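PDB 3FVD: mandelate racemase/muconate lactonizing enzyme from Roseovarius nubinhibens ISM, which binds magnesium and, as an enolase-superfamily member, probably catalyses a reaction begun by proton abstraction next to a substrate carboxylate. Local coordinates for the interface of chains A and B. Numbering follows the deposited sequence. Chains: chain A/B, Mandelate racemase/muconate lactonizing enzyme.

Contact 1: the interface of chains A and B. Residues chain A 253, 282-283, 286-287; chain B 249, 253, 279.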
# COMPACT_ATOMS: atom_id res chain seq x y z
N LEU A 253 -9.04 -8.39 -13.77
CA LEU A 253 -8.68 -8.52 -12.36
C LEU A 253 -7.79 -7.40 -11.89
O LEU A 253 -7.99 -6.82 -10.84
CB LEU A 253 -7.99 -9.93 -12.16
CG LEU A 253 -8.15 -10.66 -10.86
CD1 LEU A 253 -9.62 -10.82 -10.73
CD2 LEU A 253 -7.41 -12.05 -10.85
N ASP A 282 -19.56 -12.48 -15.96
CA ASP A 282 -19.91 -12.87 -14.61
C ASP A 282 -19.08 -12.24 -13.55
O ASP A 282 -19.55 -11.99 -12.46
CB ASP A 282 -19.76 -14.40 -14.47
CG ASP A 282 -20.89 -15.17 -15.18
OD1 ASP A 282 -21.86 -14.61 -15.78
OD2 ASP A 282 -20.79 -16.39 -15.08
N PHE A 283 -17.80 -12.07 -13.82
CA PHE A 283 -16.96 -11.34 -12.89
C PHE A 283 -17.55 -9.91 -12.75
O PHE A 283 -17.64 -9.40 -11.67
CB PHE A 283 -15.50 -11.29 -13.39
CG PHE A 283 -14.59 -10.51 -12.49
CD1 PHE A 283 -14.26 -9.23 -12.82
CD2 PHE A 283 -14.13 -11.03 -11.29
CE1 PHE A 283 -13.39 -8.49 -12.06
CE2 PHE A 283 -13.28 -10.28 -10.48
CZ PHE A 283 -12.88 -9.03 -10.86
N SER A 286 -20.42 -9.76 -10.41
CA SER A 286 -19.96 -9.92 -8.99
C SER A 286 -19.44 -8.63 -8.40
O SER A 286 -19.69 -8.35 -7.24
CB SER A 286 -18.89 -11.02 -8.91
OG SER A 286 -19.43 -12.28 -9.40
N VAL A 287 -18.75 -7.81 -9.19
CA VAL A 287 -18.11 -6.56 -8.64
C VAL A 287 -18.92 -5.28 -8.94
O VAL A 287 -18.46 -4.18 -8.63
CB VAL A 287 -16.62 -6.43 -9.11
CG1 VAL A 287 -15.79 -7.81 -8.83
CG2 VAL A 287 -16.53 -6.25 -10.61
N PHE B 249 -18.32 -15.44 -3.59
CA PHE B 249 -17.28 -15.12 -4.52
C PHE B 249 -16.36 -13.97 -4.03
O PHE B 249 -15.13 -13.99 -4.24
CB PHE B 249 -17.92 -14.82 -5.88
CG PHE B 249 -16.90 -14.51 -6.94
CD1 PHE B 249 -16.22 -15.54 -7.56
CD2 PHE B 249 -16.57 -13.17 -7.26
CE1 PHE B 249 -15.24 -15.28 -8.51
CE2 PHE B 249 -15.64 -12.91 -8.25
CZ PHE B 249 -14.97 -13.99 -8.89
N LEU B 253 -12.22 -13.41 -4.00
CA LEU B 253 -11.51 -12.22 -4.54
C LEU B 253 -10.64 -11.55 -3.50
O LEU B 253 -9.47 -11.21 -3.79
CB LEU B 253 -12.57 -11.20 -4.96
CG LEU B 253 -12.51 -10.45 -6.25
CD1 LEU B 253 -11.93 -11.37 -7.31
CD2 LEU B 253 -13.99 -10.05 -6.56
N GLN B 279 -18.15 -20.84 -10.97
CA GLN B 279 -17.58 -19.51 -11.13
C GLN B 279 -16.30 -19.46 -10.27
O GLN B 279 -15.28 -18.97 -10.74
CB GLN B 279 -18.60 -18.39 -10.74
CG GLN B 279 -17.96 -16.98 -10.88
CD GLN B 279 -18.77 -15.73 -10.31
OE1 GLN B 279 -18.52 -14.60 -10.77
NE2 GLN B 279 -19.65 -15.93 -9.31
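The hydroxyl of A:Ser286 and the side-chain amide of B:Gln279 make a polar link in this helix-to-helix patch, which belongs to the barrel domain typical of the mandelate racemase/muconate lactonizing enzyme family. A:Ser286 OG donates to the amide oxygen B:Gln279 OE1 at 2.8 Å. The donor lies in the carbonyl plane with a C=O...donor angle of 120°, the geometry expected for a bond directed at an oxygen lone pair. Beside it, the ring of B:Phe249 presents CD2 to the methylene A:Ser286 CB at 3.6 Å, so the serine offers a polar and an apolar contact at once. The two phenylalanine side chains cross at roughly a right angle, and A:Phe283 CD2 comes to 3.9 Å from B:Phe249 CE2. B:Leu253 reaches in with both methyls: B:Leu253 CD1 approaches the edge of the A:Phe283 ring in its plane, 3.6 Å from A:Phe283 CE2, while B:Leu253 CD2 meets A:Val287 CG1 at 3.7 Å. A:Leu253 and B:Leu253 run past each other in opposite directions, equivalent residues meeting near the two-fold axis; A:Leu253 adds little hidden surface here.

Within chain A, the carbonyl oxygen A:Asp282 O, one helical turn back, accepts from A:Ser286 OG at 3.1 Å. With OG opposite the carbonyl carbon (chi1 -59°), the serine faces both acceptors, and its one hydroxyl hydrogen must be shared or alternate between A:Asp282 O and B:Gln279 OE1. A:Val287 CG1 also covers one face of A:Phe283, toward the rim, backing the ring that B:Leu253 touches. On the partner, B:Gln279 runs out extended from helix 274-287, its CG opposite the backbone N (chi1 179°), and B:Gln279 OE1 sits 3.9 Å above the centre of the B:Phe249 ring.

Contact 2: the interface of chains A and B. Residues chain A 82, 84-86, 88; chain B 125, 128-130.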
# COMPACT_ATOMS: atom_id res chain seq x y z
N ASP A 82 -14.23 -33.13 -29.03
CA ASP A 82 -15.66 -33.06 -28.74
C ASP A 82 -16.01 -31.54 -28.50
O ASP A 82 -15.61 -30.94 -27.50
CB ASP A 82 -15.93 -33.93 -27.53
CG ASP A 82 -17.41 -34.12 -27.24
OD1 ASP A 82 -18.23 -33.32 -27.74
OD2 ASP A 82 -17.76 -35.12 -26.51
N ARG A 84 -18.72 -30.17 -27.67
CA ARG A 84 -19.60 -29.94 -26.53
C ARG A 84 -18.84 -29.55 -25.25
O ARG A 84 -19.42 -28.96 -24.35
CB ARG A 84 -20.41 -31.20 -26.27
CG ARG A 84 -21.37 -31.50 -27.38
CD ARG A 84 -22.02 -32.88 -27.18
NE ARG A 84 -21.03 -33.97 -27.18
CZ ARG A 84 -21.31 -35.27 -26.96
NH1 ARG A 84 -22.56 -35.70 -26.75
NH2 ARG A 84 -20.34 -36.14 -26.92
N SER A 85 -17.56 -29.93 -25.15
CA SER A 85 -16.75 -29.67 -23.96
C SER A 85 -16.04 -28.31 -24.12
O SER A 85 -14.87 -28.24 -24.47
CB SER A 85 -15.71 -30.80 -23.82
OG SER A 85 -16.30 -31.98 -23.35
N LEU A 86 -16.75 -27.21 -23.93
CA LEU A 86 -16.19 -25.91 -24.38
C LEU A 86 -14.88 -25.51 -23.68
O LEU A 86 -13.94 -25.09 -24.34
CB LEU A 86 -17.25 -24.81 -24.26
CG LEU A 86 -18.33 -25.02 -25.33
CD1 LEU A 86 -19.56 -24.34 -24.91
CD2 LEU A 86 -17.86 -24.42 -26.59
N HIS A 88 -12.69 -27.34 -22.35
CA HIS A 88 -11.62 -28.17 -22.87
C HIS A 88 -11.10 -27.71 -24.22
O HIS A 88 -9.92 -27.66 -24.43
CB HIS A 88 -12.02 -29.65 -22.89
CG HIS A 88 -11.02 -30.52 -23.58
ND1 HIS A 88 -9.80 -30.83 -23.02
CD2 HIS A 88 -11.05 -31.12 -24.80
CE1 HIS A 88 -9.12 -31.60 -23.86
NE2 HIS A 88 -9.86 -31.80 -24.94
N GLN B 125 -19.54 -32.69 -18.46
CA GLN B 125 -19.37 -32.14 -19.80
C GLN B 125 -19.99 -30.74 -19.93
O GLN B 125 -19.38 -29.88 -20.58
CB GLN B 125 -19.94 -33.07 -20.87
CG GLN B 125 -19.61 -32.58 -22.26
CD GLN B 125 -19.72 -33.69 -23.31
OE1 GLN B 125 -18.79 -33.95 -24.08
NE2 GLN B 125 -20.87 -34.34 -23.35
N GLY B 128 -17.70 -28.42 -18.69
CA GLY B 128 -16.56 -28.26 -19.57
C GLY B 128 -15.53 -29.36 -19.70
O GLY B 128 -14.56 -29.17 -20.43
N GLY B 129 -15.68 -30.48 -19.00
CA GLY B 129 -14.59 -31.47 -18.94
C GLY B 129 -14.47 -32.25 -20.25
O GLY B 129 -15.47 -32.36 -20.96
N GLU B 130 -13.29 -32.78 -20.58
CA GLU B 130 -13.20 -33.62 -21.78
C GLU B 130 -13.72 -35.02 -21.53
O GLU B 130 -14.26 -35.63 -22.44
CB GLU B 130 -11.80 -33.67 -22.41
CG GLU B 130 -10.72 -34.36 -21.66
CD GLU B 130 -9.42 -34.50 -22.53
OE1 GLU B 130 -8.33 -34.09 -22.05
OE2 GLU B 130 -9.51 -35.00 -23.69
O HOH W 1 -19.44 -27.24 -22.20
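The backbone of A:His88, in the first turn of helix 86-96, donates from A:His88 N to B:Gly128 O at 3.2 Å, with B:Gly128 in a positive-phi turn (phi 94°) that follows the short helix 123-126. At the next carbonyl of the turn, B:Gly129 O receives A:Ser85 OG at 2.6 Å, the hydroxyl tilted from the carbonyl plane, so consecutive carbonyls of the B turn receive a main-chain and a side-chain donor. The imidazole of A:His88 lies against B:Glu130, whose CB stands 3.4 Å from the ring centroid, over its face in a CH-pi contact. B:Glu130 CG sits between the backbone N and the carbonyl carbon (chi1 69°), and from there the extended chain carries the carboxylate alongside the CE1 end of the imidazole, its plane turned about 34° from the ring.

B:Gln125 reaches toward A:Asp82 and A:Arg84, its amide over the guanidinium face with the atom modelled as NE2 there. As modelled, A:Asp82 OD2 and B:Gln125 OE1 are 2.9 Å apart although both can only accept. The amide orientation is therefore doubtful: exchanging its O and N would give a plausible hydrogen bond and probably turn the oxygen to the cation. A:Arg84 holds the aspartate side-on: A:Arg84 NE meets A:Asp82 OD1 at 2.9 Å, in the guanidinium plane and on the syn lone pair, while A:Arg84 NH2 forms a salt bridge with A:Asp82 OD2 at 2.8 Å. A:Arg84 N also donates to A:Asp82 OD1, helping fix the carboxylate's rotation. A water bridges A:Arg84 O and A:Leu86 N to B:Gln125 O. The site thus docks the start of an A helix on a glycine turn of B, and probably helps hold the subunits together.

About 23 Å separates the C-alpha centres of contact 1 and contact 2, and they have no residue or secondary-structure element in common. Contact 1 joins helices 249-257 and 274-287 of A to 249-258 and 274-287 of B, in the barrel region; contact 2 sets the start of helix 86-96 of A against the turn after helix 123-126 of B. Both belong to one two-fold interface, so each recurs with the chains exchanged. Anchoring at separate regions would limit rocking between the subunits. The deposited assembly holds eight copies, but the structure alone does not show that this octamer forms in solution.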